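Local coordinates for lipoprotein (Colwellia psychrerythraea, PDB 3O0Y) that is a putative lipoprotein of unknown function, related to the zinc metallopeptidases of the MA clan and possibly a hydrolase of that type, at residues Ile204-Lys208 with Val261-Glu266; Phe210-Ala215 with Val254-Gln259; His438-His444 with Glu471-Ser477; Trp446-Asn451 with Leu588-Ala592. The contacts are given in a common frame with arbitrary orientation. Residue numbers count along the deposited sequence, not the author numbering.

Overall arrangement
The four contacts form two pairs, on opposite sides of the centre of a largely helical chain. Interactions 1 and 2 share helix 236-268, which meets helix 197-210 and the loop after it; their centres are about 11 Å apart, interaction 2 is nested within the loop closed by interaction 1, and L207 packs on Y258 where they touch. Interactions 3 and 4 come later, their centres also about 11 Å apart. Their segments alternate, and W473 touches both Q447 and L588. About 35 to 40 Å separates the centres of the two pairs. Interaction 3 holds HEANPGH, which resembles a metallopeptidase motif; interaction 4 packs the next helix, 444-452, against the turn after helix 580-588.

Interaction 1 of 4, residues Ile204-Lys208 with Val261-Glu266; sequences IKYLK and VEKASE
Set helices 197-210 and 236-268 nearly antiparallel, their local axes crossing at -157° and approaching to 9.3 Å; I204 and E262 have the nearest CA atoms, 5.6 Å apart. Three residues carry the contact. E262, all trans at chi1 and chi2, runs along the interface, its CB 4.0 Å from CB of L207. I204 (chi1 m, chi2 t) sends CD1 to 3.7 Å from the backbone N of E266, and its CG1 to 3.8 Å from CB of S265. L207, also m then t, faces the partner helix, CD1 reaching 3.9 Å from V261 CG1 and 3.8 Å from E262 N. V138 and L145 close over L207 and V261. S265 OG bonds back to V261 O at 3.0 Å. A water bridges L207 O and E262 OE1, 2.7 Å from each. K208 NZ stays 4.2 Å from E266 OE1 and 4.4 Å from E262 OE2, beyond salt-bridge range, so the helix pair is held mainly by apolar packing and one water bridge, with the charges merely near each other at the edge.

Interaction 2 of 4, residues Phe210-Ala215 with Val254-Gln259; sequences FTSGSA and VYPAYQ
F210 and Y258 lie at the apolar centre, their rings in an offset stack with centroids 3.9 Å apart and planes at 10°, F210 CD2 coming 3.4 Å from Y258 CD2. F210 takes chi1 t and Y258 chi1 m. At the edge of the F210 ring, V254 CG1 sits 3.7 Å from CE2. H218 and F220 extend the cluster, with P149 packing on both stacked rings, and the hydroxyl of Y258 bonds to L145 O. Beside the stack T211 CG2 lies 3.7 Å from Y258 CB. T211 and Y255 have the closest CA atoms, 6.0 Å apart. Here the chain leaves helix 197-210 and loops toward helix 219-228, folding round one tyrosine of helix 236-268, which is kinked at P256. The Y255 ring is sandwiched by CH-pi contacts: T211 CB is 3.8 Å from its centroid on one face, A215 CB 4.2 Å on the other. Its chi1 of -94° is off the usual wells and carries the ring out to the loop. At the polar rim the Y255 hydroxyl donates to G213 O at 2.8 Å. One water then ties the loop to the tyrosine, giving protons to F210 O at 2.7 Å and Y255 OH at 3.2 Å and accepting from G213 N at 2.9 Å.

Interaction 3 of 4, residues His438-His444 with Glu471-Ser477; sequences HEANPGH and EGWALYS
Helix 432-439 ends at E439, the chain turns through A440 and a cis peptide before P442, and G443 occupies the N-cap position of the next helix. G443 and A474 have the nearest CA atoms, 4.2 Å apart; a CB on G443 would strike H438 O, which H444 N bonds at 2.9 Å. Two CH-pi contacts hold A474: with H438 at chi1 t and H444 at m, its CB is 3.8 and 3.9 Å from the respective ring centroids, over a face of each. The clear direct hydrogen bond is W473 NE1 to P442 O, 2.8 Å. A water lies unusually close to H438 NE2 (2.4 Å) and donates to O and OE1 of E471 (2.8 Å each). E471 OE1 also lies 3.2 Å from H444 NE2. The sequence HEANPGH recalls the HEXXH-plus-glutamate arrangement of gluzincins, with longer spacing, HExxxxH. No metal is present, but H438, H444 and E471 bring their polar ends together, consistent with a metal site.

Interaction 4 of 4, residues Trp446-Asn451 with Leu588-Ala592; sequences WQIALN and LLNGA
This is a buried helix-to-turn contact: helix 444-452, which begins at H444, the final histidine of HEANPGH, is met by the loop that leaves helix 580-588. L588 to G591 make a type I beta turn, G591 N bonding L588 O at 3.3 Å; G591 has phi 81°, which favours glycine, and its CA is 4.6 Å from that of N451, the nearest CA pair. Leucines fill the centre. L588 (chi1 m, chi2 t) points at the helix; its CD1 is 3.9 Å from L450 CD1 and 4.0 Å from W446 CD1 at the ring edge, while its CD2 is 3.7 Å from Q447 CG. L450, likewise m then t, sends CD2 to 3.9 Å from L589 CD2. One helical turn along from Q447, the side chain of N451 lies against G591 and A592. A water accepts from Q447 NE2 at 3.1 Å and donates to L588 O at 2.8 Å, joining helix and turn through a single bridge. Around the contact, Q447 touches Y469, T470 and W473 of helix 467-483, A592 also meets Y469, and W446 packs on F378, P382 and M374 of the loops beside the helix.

Interaction 1 of 4, residues Ile204-Lys208 with Val261-Glu266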
# COMPACT_ATOMS: atom_id res chain seq x y z
N ILE A 204 7.08 -18.05 -8.52
CA ILE A 204 8.25 -18.82 -8.97
C ILE A 204 9.19 -17.99 -9.81
O ILE A 204 10.43 -18.04 -9.62
CB ILE A 204 7.76 -20.11 -9.67
CG1 ILE A 204 7.20 -21.04 -8.63
CG2 ILE A 204 8.90 -20.87 -10.47
CD1 ILE A 204 6.25 -22.14 -9.21
N LYS A 205 8.64 -17.19 -10.71
CA LYS A 205 9.44 -16.40 -11.60
C LYS A 205 10.25 -15.42 -10.75
O LYS A 205 11.44 -15.18 -11.03
CB LYS A 205 8.59 -15.65 -12.61
CG LYS A 205 9.37 -14.55 -13.38
CD LYS A 205 8.55 -14.01 -14.56
CE LYS A 205 9.12 -12.69 -15.10
NZ LYS A 205 8.04 -11.93 -15.86
N TYR A 206 9.61 -14.83 -9.74
CA TYR A 206 10.31 -13.90 -8.84
C TYR A 206 11.44 -14.60 -8.10
O TYR A 206 12.57 -14.12 -8.04
CB TYR A 206 9.33 -13.30 -7.82
CG TYR A 206 10.09 -12.60 -6.69
CD1 TYR A 206 10.62 -11.33 -6.86
CD2 TYR A 206 10.33 -13.26 -5.47
CE1 TYR A 206 11.36 -10.72 -5.83
CE2 TYR A 206 11.05 -12.64 -4.45
CZ TYR A 206 11.58 -11.38 -4.66
OH TYR A 206 12.29 -10.79 -3.60
N LEU A 207 11.11 -15.76 -7.54
CA LEU A 207 12.06 -16.52 -6.71
C LEU A 207 13.27 -16.98 -7.55
O LEU A 207 14.43 -16.93 -7.09
CB LEU A 207 11.38 -17.72 -6.09
CG LEU A 207 10.31 -17.41 -5.04
CD1 LEU A 207 9.50 -18.65 -4.65
CD2 LEU A 207 10.94 -16.75 -3.78
N LYS A 208 13.00 -17.46 -8.78
CA LYS A 208 14.08 -17.79 -9.73
C LYS A 208 14.93 -16.56 -10.06
O LYS A 208 16.15 -16.63 -10.06
CB LYS A 208 13.49 -18.37 -11.01
CG LYS A 208 14.48 -18.91 -11.96
CD LYS A 208 13.79 -19.49 -13.23
CE LYS A 208 13.21 -20.87 -12.96
NZ LYS A 208 11.76 -21.05 -13.36
N VAL A 261 12.45 -22.38 -1.35
CA VAL A 261 11.04 -21.97 -1.55
C VAL A 261 10.57 -22.11 -2.99
O VAL A 261 9.41 -22.49 -3.24
CB VAL A 261 10.82 -20.54 -1.03
CG1 VAL A 261 9.34 -20.17 -1.11
CG2 VAL A 261 11.34 -20.47 0.42
N GLU A 262 11.45 -21.79 -3.93
CA GLU A 262 11.19 -21.97 -5.34
C GLU A 262 10.78 -23.42 -5.62
O GLU A 262 9.72 -23.68 -6.21
CB GLU A 262 12.41 -21.56 -6.13
CG GLU A 262 12.23 -21.55 -7.64
CD GLU A 262 13.56 -21.54 -8.37
OE1 GLU A 262 14.56 -20.98 -7.81
OE2 GLU A 262 13.62 -22.05 -9.50
N LYS A 263 11.56 -24.35 -5.10
CA LYS A 263 11.30 -25.77 -5.31
C LYS A 263 9.98 -26.17 -4.66
O LYS A 263 9.18 -26.86 -5.29
CB LYS A 263 12.46 -26.61 -4.74
CG LYS A 263 12.30 -28.13 -4.88
CD LYS A 263 13.58 -28.89 -4.48
CE LYS A 263 13.37 -30.41 -4.68
NZ LYS A 263 14.28 -31.20 -3.81
N ALA A 264 9.73 -25.73 -3.43
CA ALA A 264 8.46 -26.04 -2.76
C ALA A 264 7.25 -25.56 -3.56
O ALA A 264 6.22 -26.26 -3.67
CB ALA A 264 8.46 -25.48 -1.31
N SER A 265 7.35 -24.32 -4.05
CA SER A 265 6.31 -23.71 -4.83
C SER A 265 6.09 -24.47 -6.13
O SER A 265 4.93 -24.77 -6.49
CB SER A 265 6.65 -22.25 -5.11
OG SER A 265 6.69 -21.52 -3.88
N GLU A 266 7.19 -24.84 -6.80
CA GLU A 266 7.09 -25.73 -7.97
C GLU A 266 6.31 -27.04 -7.68
O GLU A 266 5.44 -27.42 -8.49
CB GLU A 266 8.48 -26.02 -8.55
CG GLU A 266 8.97 -24.85 -9.38
CD GLU A 266 10.44 -24.95 -9.83
OE1 GLU A 266 10.78 -24.29 -10.83
OE2 GLU A 266 11.25 -25.65 -9.18
O HOH W 1 15.83 -19.05 -6.33

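Interaction 2 of 4, residues Phe210-Ala215 with Val254-Gln259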
# COMPACT_ATOMS: atom_id res chain seq x y z
N PHE A 210 15.42 -14.01 -8.35
CA PHE A 210 16.16 -13.50 -7.13
C PHE A 210 17.60 -14.05 -7.01
O PHE A 210 18.53 -13.28 -6.65
CB PHE A 210 15.35 -13.80 -5.84
CG PHE A 210 15.79 -13.00 -4.62
CD1 PHE A 210 15.28 -11.74 -4.38
CD2 PHE A 210 16.68 -13.54 -3.71
CE1 PHE A 210 15.63 -11.06 -3.23
CE2 PHE A 210 17.05 -12.85 -2.58
CZ PHE A 210 16.54 -11.61 -2.35
N THR A 211 17.78 -15.31 -7.42
CA THR A 211 19.07 -15.99 -7.38
C THR A 211 19.65 -16.27 -8.77
O THR A 211 20.55 -17.12 -8.92
CB THR A 211 19.01 -17.32 -6.58
OG1 THR A 211 18.26 -18.30 -7.30
CG2 THR A 211 18.46 -17.09 -5.15
N SER A 212 19.21 -15.53 -9.79
CA SER A 212 19.60 -15.87 -11.14
C SER A 212 21.01 -15.36 -11.47
O SER A 212 21.67 -15.91 -12.35
CB SER A 212 18.61 -15.35 -12.16
OG SER A 212 18.45 -13.94 -12.18
N GLY A 213 21.42 -14.25 -10.84
CA GLY A 213 22.77 -13.71 -10.97
C GLY A 213 23.69 -14.25 -9.91
O GLY A 213 23.28 -14.99 -9.01
N SER A 214 24.97 -13.91 -9.99
CA SER A 214 25.90 -14.44 -8.99
C SER A 214 25.61 -13.76 -7.66
O SER A 214 25.26 -12.59 -7.62
CB SER A 214 27.37 -14.17 -9.37
OG SER A 214 27.54 -12.76 -9.53
N ALA A 215 25.91 -14.47 -6.59
CA ALA A 215 25.71 -13.93 -5.23
C ALA A 215 26.54 -12.67 -5.02
O ALA A 215 26.07 -11.72 -4.39
CB ALA A 215 26.09 -14.97 -4.20
N VAL A 254 21.26 -17.06 1.96
CA VAL A 254 20.14 -16.50 1.20
C VAL A 254 19.81 -17.31 -0.01
O VAL A 254 18.64 -17.67 -0.21
CB VAL A 254 20.37 -15.03 0.82
CG1 VAL A 254 19.21 -14.48 -0.01
CG2 VAL A 254 20.56 -14.20 2.16
N TYR A 255 20.84 -17.65 -0.81
CA TYR A 255 20.62 -18.35 -2.07
C TYR A 255 19.95 -19.71 -1.88
O TYR A 255 18.90 -19.95 -2.50
CB TYR A 255 21.91 -18.45 -2.89
CG TYR A 255 22.03 -17.35 -3.84
CD1 TYR A 255 21.76 -16.05 -3.47
CD2 TYR A 255 22.51 -17.57 -5.14
CE1 TYR A 255 21.84 -15.03 -4.37
CE2 TYR A 255 22.59 -16.54 -6.04
CZ TYR A 255 22.26 -15.27 -5.65
OH TYR A 255 22.35 -14.20 -6.50
N PRO A 256 20.48 -20.57 -1.02
CA PRO A 256 19.78 -21.82 -0.77
C PRO A 256 18.35 -21.67 -0.17
O PRO A 256 17.46 -22.53 -0.45
CB PRO A 256 20.69 -22.55 0.21
CG PRO A 256 22.06 -22.02 -0.13
CD PRO A 256 21.77 -20.55 -0.31
N ALA A 257 18.14 -20.62 0.63
CA ALA A 257 16.82 -20.37 1.23
C ALA A 257 15.81 -20.10 0.09
O ALA A 257 14.78 -20.79 0.02
CB ALA A 257 16.90 -19.19 2.26
N TYR A 258 16.13 -19.18 -0.83
CA TYR A 258 15.23 -18.86 -1.94
C TYR A 258 15.02 -20.04 -2.86
O TYR A 258 13.91 -20.35 -3.25
CB TYR A 258 15.67 -17.63 -2.74
CG TYR A 258 15.20 -16.35 -2.05
CD1 TYR A 258 15.70 -15.99 -0.81
CD2 TYR A 258 14.22 -15.54 -2.62
CE1 TYR A 258 15.24 -14.87 -0.16
CE2 TYR A 258 13.72 -14.46 -1.97
CZ TYR A 258 14.21 -14.12 -0.73
OH TYR A 258 13.75 -12.97 -0.08
N GLN A 259 16.08 -20.77 -3.09
CA GLN A 259 16.00 -21.97 -3.92
C GLN A 259 15.06 -23.00 -3.33
O GLN A 259 14.32 -23.65 -4.07
CB GLN A 259 17.42 -22.52 -4.15
CG GLN A 259 18.18 -21.55 -5.13
CD GLN A 259 19.72 -21.73 -5.15
OE1 GLN A 259 20.39 -21.06 -5.93
NE2 GLN A 259 20.26 -22.52 -4.25
O HOH W 2 20.38 -12.80 -8.57

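Interaction 3 of 4, residues His438-His444 with Glu471-Ser477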
# COMPACT_ATOMS: atom_id res chain seq x y z
N HIS A 438 -1.70 12.40 -6.18
CA HIS A 438 -2.04 11.21 -5.48
C HIS A 438 -0.96 10.74 -4.52
O HIS A 438 -1.26 10.45 -3.34
CB HIS A 438 -2.25 10.15 -6.52
CG HIS A 438 -2.66 8.82 -5.97
ND1 HIS A 438 -1.79 7.90 -5.47
CD2 HIS A 438 -3.90 8.32 -5.72
CE1 HIS A 438 -2.43 6.79 -5.15
NE2 HIS A 438 -3.73 7.04 -5.20
N GLU A 439 0.29 10.77 -4.98
CA GLU A 439 1.40 10.20 -4.20
C GLU A 439 1.92 11.14 -3.16
O GLU A 439 2.37 10.74 -2.05
CB GLU A 439 2.50 9.70 -5.11
CG GLU A 439 2.16 8.55 -6.11
CD GLU A 439 1.72 7.26 -5.51
OE1 GLU A 439 1.69 7.12 -4.30
OE2 GLU A 439 1.38 6.39 -6.33
N ALA A 440 1.98 12.40 -3.52
CA ALA A 440 2.59 13.41 -2.66
C ALA A 440 1.54 14.28 -2.02
O ALA A 440 0.92 13.80 -1.05
CB ALA A 440 3.71 14.15 -3.39
N ASN A 441 1.40 15.55 -2.39
CA ASN A 441 0.47 16.46 -1.84
C ASN A 441 -0.64 16.85 -2.85
O ASN A 441 -0.32 17.13 -4.01
CB ASN A 441 1.18 17.74 -1.47
CG ASN A 441 2.28 17.48 -0.39
OD1 ASN A 441 2.17 16.48 0.39
ND2 ASN A 441 3.23 18.36 -0.31
N PRO A 442 -1.88 16.88 -2.41
CA PRO A 442 -2.48 16.69 -1.08
C PRO A 442 -2.85 15.23 -0.77
O PRO A 442 -3.52 15.01 0.25
CB PRO A 442 -3.79 17.49 -1.20
CG PRO A 442 -3.98 17.71 -2.60
CD PRO A 442 -2.88 17.29 -3.42
N GLY A 443 -2.26 14.29 -1.49
CA GLY A 443 -2.55 12.86 -1.30
C GLY A 443 -1.78 12.11 -0.19
O GLY A 443 -1.76 12.54 0.95
N HIS A 444 -1.11 11.04 -0.55
CA HIS A 444 -0.55 10.17 0.46
C HIS A 444 0.41 10.85 1.42
O HIS A 444 0.28 10.62 2.62
CB HIS A 444 0.18 9.00 -0.15
CG HIS A 444 -0.69 7.92 -0.72
ND1 HIS A 444 -1.88 7.50 -0.13
CD2 HIS A 444 -0.52 7.15 -1.82
CE1 HIS A 444 -2.37 6.49 -0.84
NE2 HIS A 444 -1.57 6.26 -1.87
N GLU A 471 -6.54 5.04 0.66
CA GLU A 471 -6.65 5.12 -0.75
C GLU A 471 -7.78 6.04 -1.17
O GLU A 471 -7.60 6.76 -2.17
CB GLU A 471 -6.86 3.72 -1.32
CG GLU A 471 -5.77 2.78 -0.94
CD GLU A 471 -4.32 3.24 -1.34
OE1 GLU A 471 -4.10 4.25 -2.10
OE2 GLU A 471 -3.39 2.60 -0.79
N GLY A 472 -8.91 6.04 -0.44
CA GLY A 472 -9.98 6.92 -0.75
C GLY A 472 -9.58 8.38 -0.59
O GLY A 472 -9.94 9.23 -1.44
N TRP A 473 -8.78 8.67 0.44
CA TRP A 473 -8.29 10.04 0.64
C TRP A 473 -7.46 10.49 -0.58
O TRP A 473 -7.62 11.60 -1.07
CB TRP A 473 -7.42 10.15 1.92
CG TRP A 473 -6.71 11.53 1.90
CD1 TRP A 473 -5.48 11.79 1.44
CD2 TRP A 473 -7.36 12.80 2.05
NE1 TRP A 473 -5.29 13.14 1.36
CE2 TRP A 473 -6.43 13.78 1.75
CE3 TRP A 473 -8.60 13.18 2.51
CZ2 TRP A 473 -6.75 15.13 1.80
CZ3 TRP A 473 -8.92 14.52 2.55
CH2 TRP A 473 -7.98 15.46 2.27
N ALA A 474 -6.54 9.64 -1.03
CA ALA A 474 -5.62 10.06 -2.09
C ALA A 474 -6.40 10.29 -3.39
O ALA A 474 -6.16 11.25 -4.09
CB ALA A 474 -4.48 9.06 -2.29
N LEU A 475 -7.38 9.43 -3.68
CA LEU A 475 -8.23 9.66 -4.86
C LEU A 475 -9.09 10.92 -4.74
O LEU A 475 -9.21 11.72 -5.71
CB LEU A 475 -9.07 8.37 -5.13
CG LEU A 475 -9.82 8.25 -6.43
CD1 LEU A 475 -8.84 8.41 -7.64
CD2 LEU A 475 -10.64 6.93 -6.44
N TYR A 476 -9.64 11.18 -3.52
CA TYR A 476 -10.33 12.44 -3.24
C TYR A 476 -9.42 13.64 -3.47
O TYR A 476 -9.88 14.61 -4.07
CB TYR A 476 -10.92 12.43 -1.83
CG TYR A 476 -11.38 13.77 -1.34
CD1 TYR A 476 -12.63 14.25 -1.63
CD2 TYR A 476 -10.58 14.52 -0.53
CE1 TYR A 476 -13.03 15.55 -1.21
CE2 TYR A 476 -10.97 15.80 -0.10
CZ TYR A 476 -12.22 16.28 -0.39
OH TYR A 476 -12.53 17.62 -0.01
N SER A 477 -8.14 13.56 -3.04
CA SER A 477 -7.07 14.59 -3.19
C SER A 477 -6.92 14.98 -4.65
O SER A 477 -6.74 16.17 -4.97
CB SER A 477 -5.64 14.00 -2.81
OG SER A 477 -5.75 14.07 -1.44
O HOH W 3 -5.38 6.12 -3.70

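Interaction 4 of 4, residues Trp446-Asn451 with Leu588-Ala592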
# COMPACT_ATOMS: atom_id res chain seq x y z
N TRP A 446 0.80 14.06 2.35
CA TRP A 446 0.19 15.04 3.20
C TRP A 446 -0.61 14.30 4.31
O TRP A 446 -0.52 14.65 5.48
CB TRP A 446 -0.68 15.99 2.39
CG TRP A 446 -1.04 17.28 3.08
CD1 TRP A 446 -2.25 17.59 3.66
CD2 TRP A 446 -0.24 18.45 3.17
NE1 TRP A 446 -2.23 18.88 4.09
CE2 TRP A 446 -1.01 19.42 3.83
CE3 TRP A 446 1.06 18.76 2.74
CZ2 TRP A 446 -0.54 20.70 4.08
CZ3 TRP A 446 1.51 20.02 3.00
CH2 TRP A 446 0.70 21.00 3.60
N GLN A 447 -1.35 13.28 3.92
CA GLN A 447 -2.24 12.57 4.84
C GLN A 447 -1.45 11.75 5.82
O GLN A 447 -1.63 11.92 7.06
CB GLN A 447 -3.23 11.72 4.08
CG GLN A 447 -4.16 10.87 4.89
CD GLN A 447 -3.55 9.56 5.25
OE1 GLN A 447 -3.32 8.72 4.39
NE2 GLN A 447 -3.44 9.30 6.59
N ILE A 448 -0.53 10.94 5.30
CA ILE A 448 0.28 10.05 6.20
C ILE A 448 1.14 10.85 7.19
O ILE A 448 1.23 10.55 8.36
CB ILE A 448 1.11 9.09 5.35
CG1 ILE A 448 0.17 8.01 4.81
CG2 ILE A 448 2.31 8.44 6.12
CD1 ILE A 448 0.75 7.18 3.73
N ALA A 449 1.80 11.88 6.71
CA ALA A 449 2.59 12.72 7.55
C ALA A 449 1.78 13.44 8.63
O ALA A 449 2.17 13.47 9.82
CB ALA A 449 3.39 13.76 6.66
N LEU A 450 0.60 13.96 8.27
CA LEU A 450 -0.29 14.52 9.30
C LEU A 450 -0.68 13.46 10.33
O LEU A 450 -0.73 13.75 11.51
CB LEU A 450 -1.50 15.23 8.68
CG LEU A 450 -1.22 16.57 8.06
CD1 LEU A 450 -2.46 17.06 7.21
CD2 LEU A 450 -0.80 17.66 9.17
N ASN A 451 -0.99 12.24 9.89
CA ASN A 451 -1.39 11.22 10.84
C ASN A 451 -0.23 10.91 11.79
O ASN A 451 -0.46 10.80 13.00
CB ASN A 451 -1.77 9.97 10.12
CG ASN A 451 -2.56 9.00 10.98
OD1 ASN A 451 -2.68 9.15 12.24
ND2 ASN A 451 -3.08 7.99 10.33
N LEU A 588 -8.52 14.80 8.19
CA LEU A 588 -7.10 14.44 8.25
C LEU A 588 -6.52 14.41 9.67
O LEU A 588 -5.58 13.65 9.93
CB LEU A 588 -6.30 15.46 7.42
CG LEU A 588 -6.50 15.41 5.89
CD1 LEU A 588 -5.78 16.55 5.21
CD2 LEU A 588 -5.97 14.07 5.40
N LEU A 589 -6.92 15.35 10.51
CA LEU A 589 -6.18 15.53 11.78
C LEU A 589 -6.53 14.52 12.84
O LEU A 589 -5.92 14.50 13.92
CB LEU A 589 -6.27 16.97 12.29
CG LEU A 589 -5.76 18.13 11.38
CD1 LEU A 589 -5.94 19.54 12.05
CD2 LEU A 589 -4.29 17.84 10.88
N ASN A 590 -7.56 13.72 12.59
CA ASN A 590 -7.90 12.62 13.45
C ASN A 590 -7.35 11.28 12.99
O ASN A 590 -7.63 10.25 13.60
CB ASN A 590 -9.43 12.58 13.68
CG ASN A 590 -9.96 13.91 14.24
OD1 ASN A 590 -9.60 14.26 15.36
ND2 ASN A 590 -10.75 14.64 13.50
N GLY A 591 -6.51 11.28 11.97
CA GLY A 591 -5.82 10.07 11.53
C GLY A 591 -6.67 9.19 10.65
O GLY A 591 -7.86 9.40 10.49
N ALA A 592 -6.06 8.13 10.14
CA ALA A 592 -6.74 7.13 9.36
C ALA A 592 -7.67 6.34 10.27
O ALA A 592 -7.27 5.87 11.34
CB ALA A 592 -5.70 6.15 8.66
O HOH W 4 -4.68 11.35 8.54